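Local coordinates for nitrophorin Cim l NP (Cimex lectularius, PDB 2IMQ), which carries nitric oxide on a cysteine-ligated heme in bed bug saliva and delivers it to the victim during feeding, causing vasodilation, at residues N173-T178 against F198-K203; T144-A149 against K205-F210. All blocks are in the same frame, centred on the assembly; numbering follows the deposited sequence. Where two conformers were deposited one is given.

Helix 201-206 joins the two contacts: contact 1 (173-178 against 198-203) involves its start, contact 2 (144-149 against 205-210) its end. Their centres lie 11 Å apart, each about 17 Å from the centre of the chain and on the same side of it. Segment 144-149 also reaches contact 1 directly. Lys147 NZ lies 2.8 Å from Asn173 O and likewise 2.8 Å from Gln200 OE1, probable hydrogen bonds to both halves of contact 1, while Tyr148 OH packs 3.3 Å from Gln200 CB. Both contacts belong to the DNase I-like fold and lie away from the heme, whose iron is bound by Cys60.

Contact 1 of 2, residues N173-T178 against F198-K203; sequences NVRVET and FDQLKK
A single beta bridge, Val176 with Asp199, joins the loop after strand 165-169 to the turn that starts helix 201-206 in this DNase I-like fold. Glu177 N donates to Phe198 O in a nearly straight bond of 2.9 Å, and Gln200 N donates to Arg175 O. The Gln200 amide then grips the loop at two points: OE1 accepts from Arg175 N at 2.8 Å, and NE2 donates to Glu177 OE1 with an N-H...O angle of 174°. With a bond at each end, the orientation of the Gln200 amide is well defined. The Glu177 carboxylate stands almost perpendicular to that amide, 81° between planes, and is met from above its own plane; the two side chains cross at about a right angle. Asp199 caps the helix, OD2 accepting from Leu201 N at 3.0 Å, while OD1 forms a salt bridge with Arg244. Val174 CG1 packs against this cap, 3.3 Å from Leu201 N and 3.4 Å from Asp199 OD1. At the other end Thr178 CB makes a CH-pi contact over one face of Phe198, 4.2 Å from the ring centroid and 22° off its normal.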
ATOM      1  N   ASN A 173       0.580  -0.928 -10.501  1.00 12.62           N
ATOM      2  CA  ASN A 173       0.338  -1.199 -11.909  1.00 12.69           C
ATOM      3  C   ASN A 173       1.409  -2.056 -12.512  1.00 13.08           C
ATOM      4  O   ASN A 173       1.685  -2.023 -13.680  1.00 14.46           O
ATOM      5  CB  ASN A 173       0.051   0.056 -12.764  1.00 14.41           C
ATOM      6  CG  ASN A 173      -0.822  -0.281 -13.909  1.00 15.23           C
ATOM      7  OD1 ASN A 173      -1.697  -1.147 -13.779  1.00 19.48           O
ATOM      8  ND2 ASN A 173      -0.603   0.384 -15.033  1.00 16.43           N
ATOM      9  N   VAL A 174       2.026  -2.855 -11.660  1.00 12.45           N
ATOM     10  CA  VAL A 174       2.998  -3.901 -12.002  1.00 11.88           C
ATOM     11  C   VAL A 174       2.209  -5.239 -12.146  1.00 12.34           C
ATOM     12  O   VAL A 174       1.461  -5.585 -11.247  1.00 12.97           O
ATOM     13  CB  VAL A 174       4.088  -4.025 -10.904  1.00 12.86           C
ATOM     14  CG1 VAL A 174       4.893  -5.256 -11.088  1.00 14.93           C
ATOM     15  CG2 VAL A 174       4.967  -2.795 -10.932  1.00 14.56           C
ATOM     16  N   ARG A 175       2.470  -5.936 -13.232  1.00 11.29           N
ATOM     17  CA  ARG A 175       1.745  -7.180 -13.519  1.00 11.94           C
ATOM     18  C   ARG A 175       2.728  -8.296 -13.874  1.00 11.90           C
ATOM     19  O   ARG A 175       3.922  -8.079 -13.943  1.00 12.44           O
ATOM     20  CB  ARG A 175       0.724  -6.966 -14.623  1.00 13.37           C
ATOM     21  CG  ARG A 175      -0.309  -5.860 -14.315  1.00 13.57           C
ATOM     22  CD  ARG A 175      -1.246  -6.314 -13.226  1.00 14.21           C
ATOM     23  NE  ARG A 175      -2.342  -5.412 -12.932  1.00 14.63           N
ATOM     24  CZ  ARG A 175      -2.330  -4.515 -11.954  1.00 14.15           C
ATOM     25  NH1 ARG A 175      -1.244  -4.335 -11.208  1.00 12.82           N
ATOM     26  NH2 ARG A 175      -3.394  -3.783 -11.733  1.00 16.10           N
ATOM     27  N   VAL A 176       2.174  -9.485 -14.053  1.00 12.74           N
ATOM     28  CA  VAL A 176       2.958 -10.626 -14.451  1.00 12.25           C
ATOM     29  C   VAL A 176       2.904 -10.728 -15.956  1.00 13.27           C
ATOM     30  O   VAL A 176       1.828 -10.917 -16.532  1.00 14.52           O
ATOM     31  CB  VAL A 176       2.388 -11.878 -13.754  1.00 13.45           C
ATOM     32  CG1 VAL A 176       2.927 -13.171 -14.345  1.00 15.39           C
ATOM     33  CG2 VAL A 176       2.690 -11.873 -12.246  1.00 13.92           C
ATOM     34  N   GLU A 177       4.060 -10.642 -16.585  1.00 12.45           N
ATOM     35  CA  GLU A 177       4.174 -10.594 -18.020  1.00 13.52           C
ATOM     36  C   GLU A 177       4.440 -12.005 -18.575  1.00 13.99           C
ATOM     37  O   GLU A 177       5.524 -12.327 -19.015  1.00 16.01           O
ATOM     38  CB  GLU A 177       5.281  -9.617 -18.390  1.00 14.85           C
ATOM     39  CG  GLU A 177       5.238  -9.228 -19.854  1.00 17.25           C
ATOM     40  CD  GLU A 177       6.142  -8.106 -20.243  1.00 18.31           C
ATOM     41  OE1 GLU A 177       6.439  -7.242 -19.392  1.00 19.41           O
ATOM     42  OE2 GLU A 177       6.514  -8.094 -21.454  1.00 23.01           O
ATOM     43  N   THR A 178       3.404 -12.816 -18.578  1.00 13.78           N
ATOM     44  CA  THR A 178       3.360 -14.073 -19.297  1.00 13.99           C
ATOM     45  C   THR A 178       1.914 -14.366 -19.591  1.00 13.80           C
ATOM     46  O   THR A 178       1.000 -13.637 -19.209  1.00 15.09           O
ATOM     47  CB  THR A 178       4.030 -15.194 -18.496  1.00 15.24           C
ATOM     48  OG1 THR A 178       4.189 -16.362 -19.303  1.00 15.32           O
ATOM     49  CG2 THR A 178       3.275 -15.603 -17.254  1.00 16.50           C
ATOM     50  N   PHE A 198       8.441 -13.450 -13.861  1.00 13.04           N
ATOM     51  CA  PHE A 198       7.732 -12.719 -14.933  1.00 13.63           C
ATOM     52  C   PHE A 198       7.119 -11.414 -14.424  1.00 13.34           C
ATOM     53  O   PHE A 198       6.587 -10.648 -15.217  1.00 13.95           O
ATOM     54  CB  PHE A 198       6.657 -13.608 -15.539  1.00 14.85           C
ATOM     55  CG  PHE A 198       7.210 -14.847 -16.113  1.00 15.30           C
ATOM     56  CD1 PHE A 198       7.112 -16.049 -15.442  1.00 15.31           C
ATOM     57  CD2 PHE A 198       7.855 -14.829 -17.335  1.00 16.23           C
ATOM     58  CE1 PHE A 198       7.659 -17.189 -15.963  1.00 17.19           C
ATOM     59  CE2 PHE A 198       8.378 -16.019 -17.854  1.00 18.83           C
ATOM     60  CZ  PHE A 198       8.285 -17.157 -17.160  1.00 17.75           C
ATOM     61  N   ASP A 199       7.173 -11.157 -13.123  1.00 12.31           N
ATOM     62  CA  ASP A 199       6.637  -9.963 -12.571  1.00 12.43           C
ATOM     63  C   ASP A 199       7.458  -8.754 -13.034  1.00 11.97           C
ATOM     64  O   ASP A 199       8.665  -8.799 -13.170  1.00 13.76           O
ATOM     65  CB  ASP A 199       6.624 -10.071 -11.027  1.00 12.50           C
ATOM     66  CG  ASP A 199       6.168  -8.798 -10.395  1.00 12.75           C
ATOM     67  OD1 ASP A 199       4.932  -8.553 -10.301  1.00 13.28           O
ATOM     68  OD2 ASP A 199       7.012  -7.994  -9.894  1.00 12.61           O
ATOM     69  N   GLN A 200       6.740  -7.649 -13.233  1.00 12.62           N
ATOM     70  CA  GLN A 200       7.357  -6.432 -13.833  1.00 12.51           C
ATOM     71  C   GLN A 200       8.101  -5.526 -12.858  1.00 12.27           C
ATOM     72  O   GLN A 200       8.733  -4.595 -13.288  1.00 13.71           O
ATOM     73  CB  GLN A 200       6.290  -5.655 -14.587  1.00 12.14           C
ATOM     74  CG  GLN A 200       5.787  -6.350 -15.829  1.00 12.93           C
ATOM     75  CD  GLN A 200       4.562  -5.774 -16.410  1.00 13.62           C
ATOM     76  OE1 GLN A 200       3.687  -5.261 -15.709  1.00 13.12           O
ATOM     77  NE2 GLN A 200       4.417  -5.958 -17.721  1.00 16.48           N
ATOM     78  N   LEU A 201       8.095  -5.800 -11.556  1.00 12.83           N
ATOM     79  CA  LEU A 201       8.784  -4.883 -10.649  1.00 12.92           C
ATOM     80  C   LEU A 201      10.254  -4.826 -11.004  1.00 13.21           C
ATOM     81  O   LEU A 201      10.857  -3.753 -11.026  1.00 13.82           O
ATOM     82  CB  LEU A 201       8.544  -5.263  -9.195  1.00 13.64           C
ATOM     83  CG  LEU A 201       9.214  -4.297  -8.189  1.00 15.29           C
ATOM     84  CD1 LEU A 201       8.653  -2.907  -8.332  1.00 17.59           C
ATOM     85  CD2 LEU A 201       8.970  -4.846  -6.793  1.00 16.60           C
ATOM     86  N   LYS A 202      10.887  -5.955 -11.293  1.00 14.55           N
ATOM     87  CA  LYS A 202      12.298  -5.922 -11.651  1.00 15.40           C
ATOM     88  C   LYS A 202      12.570  -5.162 -12.924  1.00 15.74           C
ATOM     89  O   LYS A 202      13.619  -4.573 -13.072  1.00 17.18           O
ATOM     90  CB  LYS A 202      12.833  -7.346 -11.789  1.00 18.36           C
ATOM     91  CG  LYS A 202      12.221  -8.153 -12.866  1.00 20.69           C
ATOM     92  CD  LYS A 202      12.864  -9.576 -13.009  1.00 23.17           C
ATOM     93  CE  LYS A 202      12.460 -10.472 -11.892  1.00 22.96           C
ATOM     94  NZ  LYS A 202      10.986 -10.537 -11.504  1.00 20.29           N
ATOM     95  N   LYS A 203      11.610  -5.188 -13.838  1.00 15.41           N
ATOM     96  CA  LYS A 203      11.704  -4.389 -15.093  1.00 16.29           C
ATOM     97  C   LYS A 203      11.603  -2.914 -14.807  1.00 15.25           C
ATOM     98  O   LYS A 203      12.401  -2.128 -15.330  1.00 17.45           O
ATOM     99  CB  LYS A 203      10.617  -4.800 -16.060  1.00 17.24           C
ATOM    100  CG  LYS A 203      10.672  -6.265 -16.481  1.00 20.43           C
ATOM    101  CD  LYS A 203       9.525  -6.513 -17.519  1.00 24.67           C
ATOM    102  CE  LYS A 203       9.452  -7.908 -17.974  1.00 29.59           C
ATOM    103  NZ  LYS A 203      10.628  -8.086 -18.857  1.00 33.62           N
TER

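Contact 2 of 2, residues T144-A149 against K205-F210; sequences TNTKYA and KEQKLF
The 144-149 loop and the end of helix 201-206 keep their backbones apart, the nearest CA atoms, those of Thr144 and Leu209, being 8.2 Å from each other. A Schellman motif ends the helix: Lys208, the C-prime residue with positive phi, donates from N to Lys205 O, and Leu209 N bonds to Ala204 O. The motif's last residue, Leu209, points its side chain at the loop, where its two methyls divide the work. CD2 lies 3.6 Å from Thr144 CG2, whereas CD1 reaches Thr146 OG1 tip to tip and lies at the edge of the Tyr148 ring, 4.0 Å from CD1 of that tyrosine. Thr146 shapes the loop as an ST turn, its OG1 accepting from Tyr148 N (158°) and donating to Thr144 OG1 at 2.8 Å. With chi1 at 79°, OG1 sits between the backbone N and the carbonyl carbon; CG2 is anti to that carbon, beside the backbone N, and from there meets the Gln207 amide in the conformer given, 3.4 Å from its OE1. In this conformer two waters link Gln207 OE1 to Thr144 O and Asn145 O, a link less certain because a second conformer exists. The buried Phe210 packs edge-to-face with Tyr150 and Trp168, and its CZ lies 3.6 Å from Ala149 O, an oxygen that is hydrogen-bonded to Ser134 OG.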
ATOM      1  N   THR A 144       7.649   8.862 -16.858  1.00 17.71           N
ATOM      2  CA  THR A 144       8.528   7.730 -17.037  1.00 18.45           C
ATOM      3  C   THR A 144       8.422   7.087 -18.418  1.00 17.01           C
ATOM      4  O   THR A 144       9.212   6.222 -18.757  1.00 18.13           O
ATOM      5  CB  THR A 144       8.214   6.664 -15.947  1.00 17.16           C
ATOM      6  OG1 THR A 144       6.929   6.092 -16.169  1.00 17.68           O
ATOM      7  CG2 THR A 144       8.207   7.262 -14.537  1.00 18.60           C
ATOM      8  N   ASN A 145       7.380   7.410 -19.159  1.00 15.88           N
ATOM      9  CA  ASN A 145       7.007   6.655 -20.362  1.00 15.69           C
ATOM     10  C   ASN A 145       6.816   5.167 -20.107  1.00 14.72           C
ATOM     11  O   ASN A 145       6.995   4.369 -21.022  1.00 15.46           O
ATOM     12  CB  ASN A 145       7.921   6.902 -21.561  1.00 16.72           C
ATOM     13  CG  ASN A 145       7.208   6.616 -22.907  1.00 15.68           C
ATOM     14  OD1 ASN A 145       7.857   6.220 -23.911  1.00 20.62           O
ATOM     15  ND2 ASN A 145       5.939   6.846 -22.955  1.00 16.08           N
ATOM     16  N   THR A 146       6.402   4.842 -18.909  1.00 14.72           N
ATOM     17  CA  THR A 146       5.943   3.509 -18.556  1.00 13.00           C
ATOM     18  C   THR A 146       4.568   3.578 -17.950  1.00 13.72           C
ATOM     19  O   THR A 146       4.051   4.629 -17.612  1.00 16.28           O
ATOM     20  CB  THR A 146       6.820   2.820 -17.552  1.00 14.45           C
ATOM     21  OG1 THR A 146       6.559   3.307 -16.209  1.00 15.00           O
ATOM     22  CG2 THR A 146       8.272   2.951 -17.898  1.00 15.72           C
ATOM     23  N   LYS A 147       3.959   2.414 -17.741  1.00 13.84           N
ATOM     24  CA  LYS A 147       2.664   2.318 -17.141  1.00 14.24           C
ATOM     25  C   LYS A 147       2.737   2.219 -15.626  1.00 13.70           C
ATOM     26  O   LYS A 147       1.712   2.121 -14.977  1.00 14.68           O
ATOM     27  CB  LYS A 147       1.920   1.109 -17.660  1.00 14.46           C
ATOM     28  CG  LYS A 147       2.451  -0.224 -17.137  1.00 15.50           C
ATOM     29  CD  LYS A 147       1.775  -1.448 -17.718  1.00 16.62           C
ATOM     30  CE  LYS A 147       2.476  -2.691 -17.227  1.00 19.96           C
ATOM     31  NZ  LYS A 147       1.733  -3.284 -16.163  1.00 21.16           N
ATOM     32  N   TYR A 148       3.945   2.191 -15.076  1.00 13.03           N
ATOM     33  CA  TYR A 148       4.090   1.889 -13.645  1.00 12.43           C
ATOM     34  C   TYR A 148       3.779   3.156 -12.816  1.00 13.24           C
ATOM     35  O   TYR A 148       4.066   4.272 -13.195  1.00 15.18           O
ATOM     36  CB  TYR A 148       5.476   1.358 -13.356  1.00 13.27           C
ATOM     37  CG  TYR A 148       5.842   0.149 -14.207  1.00 13.73           C
ATOM     38  CD1 TYR A 148       6.911   0.180 -15.096  1.00 14.24           C
ATOM     39  CD2 TYR A 148       5.071  -0.982 -14.197  1.00 13.84           C
ATOM     40  CE1 TYR A 148       7.214  -0.897 -15.907  1.00 14.75           C
ATOM     41  CE2 TYR A 148       5.358  -2.060 -15.029  1.00 14.31           C
ATOM     42  CZ  TYR A 148       6.426  -2.029 -15.853  1.00 13.87           C
ATOM     43  OH  TYR A 148       6.660  -3.086 -16.674  1.00 15.72           O
ATOM     44  N   ALA A 149       3.229   2.925 -11.616  1.00 13.98           N
ATOM     45  CA  ALA A 149       2.784   3.989 -10.741  1.00 13.65           C
ATOM     46  C   ALA A 149       3.942   4.528  -9.897  1.00 14.54           C
ATOM     47  O   ALA A 149       3.947   4.485  -8.672  1.00 15.89           O
ATOM     48  CB  ALA A 149       1.623   3.530  -9.895  1.00 14.40           C
ATOM     49  N   LYS A 205      12.462  -1.554 -11.991  1.00 14.99           N
ATOM     50  CA  LYS A 205      13.728  -1.204 -11.374  1.00 16.97           C
ATOM     51  C   LYS A 205      14.892  -1.114 -12.348  1.00 18.35           C
ATOM     52  O   LYS A 205      15.737  -0.240 -12.183  1.00 19.98           O
ATOM     53  CB  LYS A 205      14.080  -2.164 -10.246  1.00 17.36           C
ATOM     54  CG  LYS A 205      13.134  -2.102  -9.106  1.00 17.53           C
ATOM     55  CD  LYS A 205      13.399  -3.220  -8.152  1.00 21.80           C
ATOM     56  CE  LYS A 205      12.974  -2.867  -6.829  1.00 24.34           C
ATOM     57  NZ  LYS A 205      13.473  -3.976  -5.887  1.00 31.80           N
ATOM     58  N   GLU A 206      14.908  -1.943 -13.371  1.00 19.75           N
ATOM     59  CA  GLU A 206      15.931  -1.857 -14.420  1.00 22.46           C
ATOM     60  C   GLU A 206      15.872  -0.505 -15.120  1.00 22.08           C
ATOM     61  O   GLU A 206      16.908   0.023 -15.561  1.00 24.88           O
ATOM     62  CB  GLU A 206      15.691  -2.910 -15.458  1.00 23.13           C
ATOM     63  CG  GLU A 206      16.103  -4.290 -15.044  1.00 29.91           C
ATOM     64  CD  GLU A 206      15.726  -5.362 -16.059  1.00 30.93           C
ATOM     65  OE1 GLU A 206      15.814  -6.564 -15.684  1.00 42.84           O
ATOM     66  OE2 GLU A 206      15.314  -5.036 -17.202  1.00 38.31           O
ATOM     67  N   GLN A 207      14.657   0.030 -15.225  1.00 22.50           N
ATOM     68  CA  GLN A 207      14.378   1.366 -15.804  0.50 23.25           C
ATOM     69  C   GLN A 207      14.523   2.472 -14.792  1.00 22.94           C
ATOM     70  O   GLN A 207      14.150   3.607 -15.038  1.00 25.12           O
ATOM     71  CB  GLN A 207      12.968   1.467 -16.393  0.50 23.53           C
ATOM     72  CG  GLN A 207      12.756   0.731 -17.688  0.50 24.72           C
ATOM     73  CD  GLN A 207      11.525   1.163 -18.471  0.50 24.71           C
ATOM     74  OE1 GLN A 207      11.412   2.321 -18.974  0.50 25.89           O
ATOM     75  NE2 GLN A 207      10.590   0.229 -18.597  0.50 25.02           N
ATOM     76  N   LYS A 208      15.096   2.182 -13.632  1.00 21.88           N
ATOM     77  CA  LYS A 208      15.350   3.158 -12.584  1.00 22.38           C
ATOM     78  C   LYS A 208      14.115   3.737 -11.899  1.00 22.08           C
ATOM     79  O   LYS A 208      14.096   4.841 -11.337  1.00 24.98           O
ATOM     80  CB  LYS A 208      16.356   4.261 -13.066  1.00 24.53           C
ATOM     81  CG  LYS A 208      17.628   3.677 -13.660  1.00 28.66           C
ATOM     82  CD  LYS A 208      18.274   2.719 -12.700  1.00 32.16           C
ATOM     83  CE  LYS A 208      19.667   2.331 -13.048  1.00 33.31           C
ATOM     84  NZ  LYS A 208      20.186   1.360 -12.040  1.00 38.16           N
ATOM     85  N   LEU A 209      13.088   2.918 -11.868  1.00 18.09           N
ATOM     86  CA  LEU A 209      11.903   3.239 -11.083  1.00 18.70           C
ATOM     87  C   LEU A 209      12.002   2.355  -9.826  1.00 18.74           C
ATOM     88  O   LEU A 209      12.571   1.250  -9.812  1.00 22.90           O
ATOM     89  CB  LEU A 209      10.678   2.957 -11.937  1.00 17.20           C
ATOM     90  CG  LEU A 209      10.633   3.543 -13.385  1.00 18.11           C
ATOM     91  CD1 LEU A 209       9.316   3.209 -14.073  1.00 21.30           C
ATOM     92  CD2 LEU A 209      10.847   5.027 -13.460  1.00 18.80           C
ATOM     93  N   PHE A 210      11.519   2.883  -8.729  1.00 18.70           N
ATOM     94  CA  PHE A 210      11.524   2.147  -7.468  1.00 20.23           C
ATOM     95  C   PHE A 210      12.959   1.749  -7.099  1.00 20.96           C
ATOM     96  O   PHE A 210      13.159   0.697  -6.463  1.00 20.59           O
ATOM     97  CB  PHE A 210      10.559   0.943  -7.477  1.00 17.93           C
ATOM     98  CG  PHE A 210       9.134   1.296  -7.759  1.00 15.46           C
ATOM     99  CD1 PHE A 210       8.542   0.966  -8.981  1.00 16.78           C
ATOM    100  CD2 PHE A 210       8.377   1.945  -6.826  1.00 17.78           C
ATOM    101  CE1 PHE A 210       7.230   1.324  -9.201  1.00 18.89           C
ATOM    102  CE2 PHE A 210       7.079   2.267  -7.081  1.00 18.55           C
ATOM    103  CZ  PHE A 210       6.528   1.979  -8.254  1.00 18.86           C
TER
HETATM  104  O   HOH W   1      11.481   4.890 -17.379  1.00 44.59           O
HETATM  105  O   HOH W   2       9.603   3.192 -21.317  1.00 27.30           O